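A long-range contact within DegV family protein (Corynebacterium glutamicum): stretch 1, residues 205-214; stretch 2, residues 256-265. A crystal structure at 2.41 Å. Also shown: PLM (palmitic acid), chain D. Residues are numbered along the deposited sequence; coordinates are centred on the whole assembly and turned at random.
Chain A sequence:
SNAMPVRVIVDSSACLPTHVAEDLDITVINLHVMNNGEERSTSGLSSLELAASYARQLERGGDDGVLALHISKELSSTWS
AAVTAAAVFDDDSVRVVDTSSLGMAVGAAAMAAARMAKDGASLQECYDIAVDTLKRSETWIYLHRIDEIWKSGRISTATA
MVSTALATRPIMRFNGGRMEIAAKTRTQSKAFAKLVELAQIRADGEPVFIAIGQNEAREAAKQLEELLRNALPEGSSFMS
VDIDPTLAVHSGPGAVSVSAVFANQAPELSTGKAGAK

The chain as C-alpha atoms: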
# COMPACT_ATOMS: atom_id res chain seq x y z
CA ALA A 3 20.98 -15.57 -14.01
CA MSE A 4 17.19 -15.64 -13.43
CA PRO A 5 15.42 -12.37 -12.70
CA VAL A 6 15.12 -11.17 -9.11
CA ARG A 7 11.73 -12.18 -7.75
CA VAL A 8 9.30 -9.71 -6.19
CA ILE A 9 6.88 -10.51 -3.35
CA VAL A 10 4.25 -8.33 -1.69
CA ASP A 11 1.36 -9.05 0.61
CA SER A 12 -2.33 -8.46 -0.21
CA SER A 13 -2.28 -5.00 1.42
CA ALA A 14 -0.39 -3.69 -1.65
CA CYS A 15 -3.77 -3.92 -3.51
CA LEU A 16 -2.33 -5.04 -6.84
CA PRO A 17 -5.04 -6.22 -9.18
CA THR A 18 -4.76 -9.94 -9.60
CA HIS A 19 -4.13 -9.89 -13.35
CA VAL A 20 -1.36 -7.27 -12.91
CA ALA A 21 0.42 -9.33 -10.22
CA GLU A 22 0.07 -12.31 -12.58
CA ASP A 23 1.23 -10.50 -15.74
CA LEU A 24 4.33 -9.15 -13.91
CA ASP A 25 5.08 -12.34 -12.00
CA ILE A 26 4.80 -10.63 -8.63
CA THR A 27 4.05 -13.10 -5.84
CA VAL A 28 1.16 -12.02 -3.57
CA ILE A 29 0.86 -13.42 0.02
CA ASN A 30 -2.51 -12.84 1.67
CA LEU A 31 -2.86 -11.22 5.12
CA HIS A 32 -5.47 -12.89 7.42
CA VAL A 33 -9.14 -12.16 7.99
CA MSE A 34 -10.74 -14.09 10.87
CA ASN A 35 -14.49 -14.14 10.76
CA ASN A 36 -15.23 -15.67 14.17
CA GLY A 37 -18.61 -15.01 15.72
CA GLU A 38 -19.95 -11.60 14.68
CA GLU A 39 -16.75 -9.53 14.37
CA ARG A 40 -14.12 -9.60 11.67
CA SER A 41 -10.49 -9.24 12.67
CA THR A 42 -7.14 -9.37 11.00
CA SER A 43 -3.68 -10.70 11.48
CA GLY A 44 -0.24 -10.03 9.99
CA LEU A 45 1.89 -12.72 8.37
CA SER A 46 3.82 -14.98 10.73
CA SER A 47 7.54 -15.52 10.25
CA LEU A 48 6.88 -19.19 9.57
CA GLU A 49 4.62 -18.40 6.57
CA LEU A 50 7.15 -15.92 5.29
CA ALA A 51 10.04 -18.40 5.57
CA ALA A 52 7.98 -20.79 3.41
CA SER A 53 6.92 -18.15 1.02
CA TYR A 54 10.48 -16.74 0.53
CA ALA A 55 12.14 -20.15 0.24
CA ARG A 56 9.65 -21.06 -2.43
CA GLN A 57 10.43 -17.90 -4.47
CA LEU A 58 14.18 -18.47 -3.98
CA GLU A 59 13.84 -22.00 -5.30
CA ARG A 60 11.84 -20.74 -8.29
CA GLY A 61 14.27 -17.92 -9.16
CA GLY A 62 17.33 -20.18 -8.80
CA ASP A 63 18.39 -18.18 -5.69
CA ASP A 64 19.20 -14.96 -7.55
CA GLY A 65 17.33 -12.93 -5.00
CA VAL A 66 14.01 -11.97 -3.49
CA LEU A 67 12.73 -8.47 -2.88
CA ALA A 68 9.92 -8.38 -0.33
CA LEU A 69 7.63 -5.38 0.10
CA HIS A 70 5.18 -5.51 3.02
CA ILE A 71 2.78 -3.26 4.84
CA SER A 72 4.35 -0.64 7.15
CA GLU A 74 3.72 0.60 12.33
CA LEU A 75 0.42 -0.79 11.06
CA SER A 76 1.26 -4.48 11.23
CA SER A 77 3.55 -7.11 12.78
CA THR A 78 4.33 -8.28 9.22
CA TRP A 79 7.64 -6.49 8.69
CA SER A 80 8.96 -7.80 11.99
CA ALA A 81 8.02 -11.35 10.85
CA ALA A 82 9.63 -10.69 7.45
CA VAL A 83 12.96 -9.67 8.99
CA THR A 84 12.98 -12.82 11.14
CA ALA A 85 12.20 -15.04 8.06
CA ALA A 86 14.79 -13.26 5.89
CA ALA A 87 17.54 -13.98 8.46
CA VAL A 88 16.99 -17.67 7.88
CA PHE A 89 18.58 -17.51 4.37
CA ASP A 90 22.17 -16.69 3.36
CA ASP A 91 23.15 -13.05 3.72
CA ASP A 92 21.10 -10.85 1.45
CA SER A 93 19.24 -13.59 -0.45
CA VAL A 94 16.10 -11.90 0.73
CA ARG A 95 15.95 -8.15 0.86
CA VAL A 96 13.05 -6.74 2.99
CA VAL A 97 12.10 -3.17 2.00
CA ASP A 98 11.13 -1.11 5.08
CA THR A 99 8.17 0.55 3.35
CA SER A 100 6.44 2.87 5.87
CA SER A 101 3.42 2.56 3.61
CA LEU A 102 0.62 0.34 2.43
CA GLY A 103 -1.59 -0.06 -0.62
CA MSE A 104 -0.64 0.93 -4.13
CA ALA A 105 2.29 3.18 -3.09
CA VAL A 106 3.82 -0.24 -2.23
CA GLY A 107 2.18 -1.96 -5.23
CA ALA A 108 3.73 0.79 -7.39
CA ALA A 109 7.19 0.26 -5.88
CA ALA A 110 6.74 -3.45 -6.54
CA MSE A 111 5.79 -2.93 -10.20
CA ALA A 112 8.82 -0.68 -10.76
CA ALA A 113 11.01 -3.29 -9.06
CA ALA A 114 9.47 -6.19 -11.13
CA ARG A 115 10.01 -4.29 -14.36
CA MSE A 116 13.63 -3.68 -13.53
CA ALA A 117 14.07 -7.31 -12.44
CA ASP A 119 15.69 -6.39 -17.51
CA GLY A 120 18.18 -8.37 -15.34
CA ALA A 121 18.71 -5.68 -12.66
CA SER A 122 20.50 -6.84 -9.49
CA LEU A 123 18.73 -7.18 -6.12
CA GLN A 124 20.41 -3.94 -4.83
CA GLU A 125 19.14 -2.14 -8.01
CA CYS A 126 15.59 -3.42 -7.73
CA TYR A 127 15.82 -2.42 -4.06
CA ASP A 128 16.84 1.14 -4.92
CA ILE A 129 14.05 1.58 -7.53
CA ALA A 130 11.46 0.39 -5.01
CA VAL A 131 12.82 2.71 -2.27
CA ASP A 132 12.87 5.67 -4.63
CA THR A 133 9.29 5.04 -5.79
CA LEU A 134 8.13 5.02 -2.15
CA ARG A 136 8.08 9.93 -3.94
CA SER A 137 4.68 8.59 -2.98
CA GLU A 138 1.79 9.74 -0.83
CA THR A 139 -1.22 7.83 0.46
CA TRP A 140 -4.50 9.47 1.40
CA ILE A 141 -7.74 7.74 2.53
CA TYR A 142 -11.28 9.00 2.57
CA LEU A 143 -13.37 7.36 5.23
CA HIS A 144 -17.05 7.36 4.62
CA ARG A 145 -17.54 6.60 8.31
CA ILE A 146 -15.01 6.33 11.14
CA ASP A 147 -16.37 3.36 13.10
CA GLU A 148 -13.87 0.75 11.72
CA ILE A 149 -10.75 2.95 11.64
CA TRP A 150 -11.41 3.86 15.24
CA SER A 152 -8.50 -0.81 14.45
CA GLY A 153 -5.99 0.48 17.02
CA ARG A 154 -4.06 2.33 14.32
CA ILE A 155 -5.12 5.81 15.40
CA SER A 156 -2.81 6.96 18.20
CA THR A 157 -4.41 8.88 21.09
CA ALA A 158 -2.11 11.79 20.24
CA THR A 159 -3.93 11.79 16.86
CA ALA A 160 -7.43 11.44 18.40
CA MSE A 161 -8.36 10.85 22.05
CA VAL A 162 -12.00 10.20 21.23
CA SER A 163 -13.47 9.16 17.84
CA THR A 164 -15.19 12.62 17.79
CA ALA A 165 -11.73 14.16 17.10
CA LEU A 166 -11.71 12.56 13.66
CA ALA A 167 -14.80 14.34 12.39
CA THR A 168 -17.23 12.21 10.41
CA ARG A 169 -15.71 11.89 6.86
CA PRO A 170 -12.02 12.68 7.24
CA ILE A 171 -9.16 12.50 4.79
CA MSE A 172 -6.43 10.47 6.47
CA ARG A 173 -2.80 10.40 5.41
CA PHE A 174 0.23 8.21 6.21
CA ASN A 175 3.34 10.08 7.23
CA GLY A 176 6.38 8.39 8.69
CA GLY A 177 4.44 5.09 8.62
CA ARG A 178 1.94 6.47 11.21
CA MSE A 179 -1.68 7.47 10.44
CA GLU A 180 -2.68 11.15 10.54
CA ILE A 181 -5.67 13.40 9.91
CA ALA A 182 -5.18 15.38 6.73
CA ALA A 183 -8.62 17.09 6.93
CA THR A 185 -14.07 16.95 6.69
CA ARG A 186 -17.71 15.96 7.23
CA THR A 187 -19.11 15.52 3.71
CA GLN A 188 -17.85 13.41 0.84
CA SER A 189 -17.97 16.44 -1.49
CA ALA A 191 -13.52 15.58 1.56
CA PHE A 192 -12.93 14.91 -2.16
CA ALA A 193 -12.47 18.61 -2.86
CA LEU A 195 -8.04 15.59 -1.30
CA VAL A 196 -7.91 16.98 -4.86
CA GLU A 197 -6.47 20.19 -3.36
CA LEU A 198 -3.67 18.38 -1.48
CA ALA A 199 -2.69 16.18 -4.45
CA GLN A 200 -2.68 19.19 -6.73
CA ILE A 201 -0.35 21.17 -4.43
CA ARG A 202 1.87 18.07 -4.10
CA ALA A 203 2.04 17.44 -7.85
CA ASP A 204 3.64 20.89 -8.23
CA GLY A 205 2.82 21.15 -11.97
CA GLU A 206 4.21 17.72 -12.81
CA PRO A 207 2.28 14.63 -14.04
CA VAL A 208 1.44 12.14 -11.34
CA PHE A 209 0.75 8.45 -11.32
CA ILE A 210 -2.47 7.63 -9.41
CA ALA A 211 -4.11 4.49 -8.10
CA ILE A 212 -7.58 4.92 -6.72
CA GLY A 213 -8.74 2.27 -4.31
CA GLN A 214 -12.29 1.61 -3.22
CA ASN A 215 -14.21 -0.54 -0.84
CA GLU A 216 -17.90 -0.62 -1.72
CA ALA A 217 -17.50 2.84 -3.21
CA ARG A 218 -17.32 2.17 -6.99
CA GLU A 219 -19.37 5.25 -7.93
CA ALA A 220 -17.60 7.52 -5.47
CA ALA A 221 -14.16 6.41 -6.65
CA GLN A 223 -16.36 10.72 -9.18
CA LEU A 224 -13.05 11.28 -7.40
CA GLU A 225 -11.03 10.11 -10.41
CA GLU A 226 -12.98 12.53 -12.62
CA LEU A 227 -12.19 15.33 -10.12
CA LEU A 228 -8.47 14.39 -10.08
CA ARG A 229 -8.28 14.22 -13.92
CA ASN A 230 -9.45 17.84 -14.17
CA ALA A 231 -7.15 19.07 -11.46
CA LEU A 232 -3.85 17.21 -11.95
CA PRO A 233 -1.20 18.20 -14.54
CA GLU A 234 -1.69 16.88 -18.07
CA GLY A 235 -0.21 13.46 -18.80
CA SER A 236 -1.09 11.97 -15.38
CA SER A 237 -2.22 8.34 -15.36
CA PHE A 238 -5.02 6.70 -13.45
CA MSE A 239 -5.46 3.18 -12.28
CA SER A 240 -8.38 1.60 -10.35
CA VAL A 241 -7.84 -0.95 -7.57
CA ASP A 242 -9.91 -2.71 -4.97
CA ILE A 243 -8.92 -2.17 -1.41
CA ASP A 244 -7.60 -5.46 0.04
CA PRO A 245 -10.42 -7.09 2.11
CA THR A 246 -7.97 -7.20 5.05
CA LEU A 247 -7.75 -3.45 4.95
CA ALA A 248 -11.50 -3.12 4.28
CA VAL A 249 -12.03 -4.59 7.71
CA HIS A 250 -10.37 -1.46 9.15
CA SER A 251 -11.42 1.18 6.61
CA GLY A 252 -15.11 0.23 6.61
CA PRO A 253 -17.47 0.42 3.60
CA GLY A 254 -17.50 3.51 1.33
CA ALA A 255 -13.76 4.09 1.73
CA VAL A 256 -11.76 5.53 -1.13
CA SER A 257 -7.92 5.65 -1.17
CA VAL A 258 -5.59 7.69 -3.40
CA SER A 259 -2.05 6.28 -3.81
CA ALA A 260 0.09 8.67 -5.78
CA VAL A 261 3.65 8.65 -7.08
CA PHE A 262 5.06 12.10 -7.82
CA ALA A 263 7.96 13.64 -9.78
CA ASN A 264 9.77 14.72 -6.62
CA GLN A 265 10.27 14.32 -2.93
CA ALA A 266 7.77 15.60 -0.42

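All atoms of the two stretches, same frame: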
# COMPACT_ATOMS: atom_id res chain seq x y z
N GLY A 205 2.79 20.99 -10.52
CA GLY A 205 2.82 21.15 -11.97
C GLY A 205 3.36 19.99 -12.77
O GLY A 205 3.48 20.08 -13.99
N GLU A 206 3.68 18.89 -12.11
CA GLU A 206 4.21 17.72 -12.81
C GLU A 206 3.20 16.58 -12.81
O GLU A 206 2.49 16.42 -11.84
CB GLU A 206 5.48 17.24 -12.13
CG GLU A 206 6.46 18.33 -11.90
CD GLU A 206 7.52 18.34 -12.95
OE1 GLU A 206 7.23 18.66 -14.12
OE2 GLU A 206 8.67 18.01 -12.58
N PRO A 207 3.13 15.81 -13.92
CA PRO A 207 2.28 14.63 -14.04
C PRO A 207 2.51 13.65 -12.90
O PRO A 207 3.61 13.51 -12.41
CB PRO A 207 2.76 13.99 -15.35
CG PRO A 207 4.08 14.69 -15.66
CD PRO A 207 3.87 16.06 -15.17
N VAL A 208 1.45 12.99 -12.50
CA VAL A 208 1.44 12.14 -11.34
C VAL A 208 0.97 10.77 -11.79
O VAL A 208 0.18 10.65 -12.72
CB VAL A 208 0.40 12.66 -10.33
CG1 VAL A 208 0.51 11.91 -8.99
CG2 VAL A 208 0.55 14.17 -10.10
N PHE A 209 1.41 9.73 -11.12
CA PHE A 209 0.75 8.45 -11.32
C PHE A 209 -0.22 8.16 -10.15
O PHE A 209 0.19 8.23 -9.00
CB PHE A 209 1.77 7.34 -11.54
CG PHE A 209 1.22 5.96 -11.39
CD1 PHE A 209 0.66 5.30 -12.47
CD2 PHE A 209 1.25 5.31 -10.16
CE1 PHE A 209 0.16 4.00 -12.34
CE2 PHE A 209 0.73 4.02 -10.02
CZ PHE A 209 0.18 3.37 -11.12
N ILE A 210 -1.46 7.79 -10.44
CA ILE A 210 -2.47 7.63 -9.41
C ILE A 210 -3.22 6.30 -9.42
O ILE A 210 -3.77 5.87 -10.44
CB ILE A 210 -3.60 8.72 -9.51
CG1 ILE A 210 -3.03 10.12 -9.42
CG2 ILE A 210 -4.66 8.51 -8.41
CD1 ILE A 210 -2.75 10.56 -7.99
N ALA A 211 -3.33 5.70 -8.25
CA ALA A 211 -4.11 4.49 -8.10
C ALA A 211 -5.24 4.78 -7.13
O ALA A 211 -5.01 5.16 -5.96
CB ALA A 211 -3.24 3.35 -7.63
N ILE A 212 -6.47 4.63 -7.59
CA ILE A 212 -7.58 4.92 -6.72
C ILE A 212 -8.17 3.63 -6.25
O ILE A 212 -8.54 2.79 -7.07
CB ILE A 212 -8.63 5.77 -7.42
CG1 ILE A 212 -8.09 7.19 -7.61
CG2 ILE A 212 -9.95 5.81 -6.60
CD1 ILE A 212 -8.76 7.94 -8.77
N GLY A 213 -8.22 3.47 -4.93
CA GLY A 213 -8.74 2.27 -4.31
C GLY A 213 -10.13 2.50 -3.76
O GLY A 213 -10.47 3.62 -3.31
N GLN A 214 -10.95 1.46 -3.78
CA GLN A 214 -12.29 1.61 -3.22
C GLN A 214 -12.73 0.35 -2.50
O GLN A 214 -12.38 -0.77 -2.88
CB GLN A 214 -13.33 2.00 -4.29
CG GLN A 214 -13.52 0.98 -5.40
CD GLN A 214 -14.39 -0.21 -4.98
OE1 GLN A 214 -14.14 -1.33 -5.40
NE2 GLN A 214 -15.40 0.02 -4.12
N VAL A 256 -12.46 5.25 0.09
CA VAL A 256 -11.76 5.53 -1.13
C VAL A 256 -10.32 6.00 -0.83
O VAL A 256 -10.12 6.98 -0.10
CB VAL A 256 -12.51 6.58 -1.98
CG1 VAL A 256 -11.77 6.82 -3.29
CG2 VAL A 256 -13.96 6.13 -2.25
N SER A 257 -9.32 5.30 -1.37
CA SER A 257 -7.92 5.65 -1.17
C SER A 257 -7.32 6.24 -2.47
O SER A 257 -7.71 5.88 -3.59
CB SER A 257 -7.11 4.40 -0.73
OG SER A 257 -7.09 3.37 -1.73
N VAL A 258 -6.36 7.15 -2.29
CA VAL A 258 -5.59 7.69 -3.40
C VAL A 258 -4.12 7.40 -3.10
O VAL A 258 -3.57 7.91 -2.13
CB VAL A 258 -5.81 9.21 -3.56
CG1 VAL A 258 -4.79 9.83 -4.56
CG2 VAL A 258 -7.21 9.49 -4.03
N SER A 259 -3.50 6.54 -3.92
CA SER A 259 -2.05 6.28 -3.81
C SER A 259 -1.43 6.98 -5.00
O SER A 259 -1.84 6.76 -6.15
CB SER A 259 -1.74 4.79 -3.87
OG SER A 259 -2.59 4.03 -3.00
N ALA A 260 -0.47 7.86 -4.72
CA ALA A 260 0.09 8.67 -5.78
C ALA A 260 1.60 8.58 -5.78
O ALA A 260 2.22 8.56 -4.72
CB ALA A 260 -0.34 10.12 -5.61
N VAL A 261 2.19 8.55 -6.96
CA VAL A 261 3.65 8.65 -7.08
C VAL A 261 3.98 9.91 -7.84
O VAL A 261 3.44 10.10 -8.92
CB VAL A 261 4.25 7.43 -7.84
CG1 VAL A 261 5.82 7.54 -7.95
CG2 VAL A 261 3.78 6.07 -7.18
N PHE A 262 4.83 10.76 -7.29
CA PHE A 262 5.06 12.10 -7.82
C PHE A 262 6.44 12.21 -8.46
O PHE A 262 7.25 11.30 -8.35
CB PHE A 262 4.90 13.16 -6.74
CG PHE A 262 3.50 13.23 -6.16
CD1 PHE A 262 2.55 14.10 -6.71
CD2 PHE A 262 3.13 12.43 -5.08
CE1 PHE A 262 1.23 14.17 -6.19
CE2 PHE A 262 1.83 12.49 -4.54
CZ PHE A 262 0.86 13.37 -5.10
N ALA A 263 6.67 13.33 -9.15
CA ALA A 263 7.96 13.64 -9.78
C ALA A 263 9.06 13.75 -8.75
O ALA A 263 10.14 13.23 -8.94
CB ALA A 263 7.87 14.93 -10.62
N ASN A 264 8.77 14.44 -7.65
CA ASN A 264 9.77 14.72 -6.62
C ASN A 264 9.43 14.31 -5.19
O ASN A 264 8.29 13.92 -4.85
CB ASN A 264 10.07 16.21 -6.55
CG ASN A 264 10.54 16.76 -7.83
OD1 ASN A 264 9.85 17.58 -8.44
ND2 ASN A 264 11.73 16.35 -8.25
N GLN A 265 10.44 14.49 -4.35
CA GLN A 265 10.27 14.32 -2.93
C GLN A 265 9.35 15.36 -2.32
O GLN A 265 9.06 16.40 -2.92
CB GLN A 265 11.60 14.16 -2.20
CG GLN A 265 12.08 12.70 -2.32
CD GLN A 265 13.60 12.55 -2.19
OE1 GLN A 265 14.19 12.96 -1.19
NE2 GLN A 265 14.24 11.95 -3.22
C1 PLM D . -2.73 -6.91 10.37
O1 PLM D . -1.59 -6.59 10.75
O2 PLM D . -3.55 -7.26 11.23
C2 PLM D . -3.16 -6.85 8.94
C3 PLM D . -3.12 -5.40 8.48
C4 PLM D . -4.27 -4.53 8.92
C5 PLM D . -3.78 -3.09 8.76
C6 PLM D . -4.87 -2.08 9.00
C7 PLM D . -4.28 -0.70 8.86
C8 PLM D . -5.31 0.42 8.66
C9 PLM D . -5.87 0.38 7.23
CA PLM D . -6.44 1.74 6.78
CB PLM D . -7.39 1.62 5.60
CC PLM D . -6.81 1.04 4.30
CD PLM D . -6.27 2.15 3.41
CE PLM D . -6.29 1.79 1.94
CF PLM D . -4.86 1.63 1.39
CG PLM D . -4.29 2.89 0.74
O HOH W 1 4.31 15.04 -9.80
O HOH W 2 -5.08 3.39 -3.45

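How do two stretches so far apart in sequence come to lie side by side? They pair as neighbouring antiparallel strands, 209-214 and 256-261, whose N-to-C directions lie 161° apart, close to antiparallel, and whose axes come within 4.5 Å. Three residue pairs carry the hydrogen bonds, two bonds to each. Phe209 N donates to Val261 O at 3.0 Å, and Val261 N returns a bond to Phe209 O at 2.9 Å. Ala211 N reaches Ser259 O at 2.8 Å, and Ser259 N reaches Ala211 O at 2.9 Å, the latter almost perfectly straight at 179°. Gly213 N to Ser257 O and Ser257 N to Gly213 O complete the ladder, both at 2.8 Å.

What happens at the pairs between these rungs? There the alpha carbons face each other without N-H bonds, and their hydrogens approach carbonyl oxygens already engaged in the ladder. Ile210 CA lies 3.4 Å from Ser259 O, and Val256 CA lies 3.2 Å from Gly213 O, so the same oxygens serve both kinds of contact.

Which side chains pack on the face that carries Ile210 and Ile212? Most of it is branched aliphatic groups and an alanine; Gln214 also starts from this face, but the end of its side chain leads away. The end of Ile210 bends back toward the partner strand, bringing CD1 to 3.4 Å from Ala260 CB and 4.1 Å from Val258 CG1. Farther along, Ile212 CG2 meets Val256 CG1 at 3.9 Å. Just before the strand, Val208 extends this apolar packing: its CG1 is 3.9 Å from Ala260 CB and sits over one face of the Phe262 ring, 4.0 Å from the centroid, in a CH-pi contact.

Why is the other face different at Gly213? Its partner Ser257 holds its hydroxyl in the p rotamer, close over the glycine; a beta carbon on Gly213 would fall 2.3 Å from Ser257 OG, a clash. Nearby, water 2 joins the strands, donating to Ala211 O at 3.1 Å and hydrogen bonding at 2.6 Å to both Ser257 OG and Ser259 OG. Ser257 CB also touches the palmitic acid, 3.5 Å from its terminal carbon CG. Toward the other end of this face the packing turns apolar, with Val261 CG2 at the edge of the Phe209 ring, 4.0 Å from CD2.

How does the contact finish beyond the strands? Direct backbone bonding gives way to water 1, which accepts from Ala263 N at 3.0 Å and lies 3.1 Å from Pro207 O. Beside it, Glu206 CB packs on Ala263 CB at 3.7 Å.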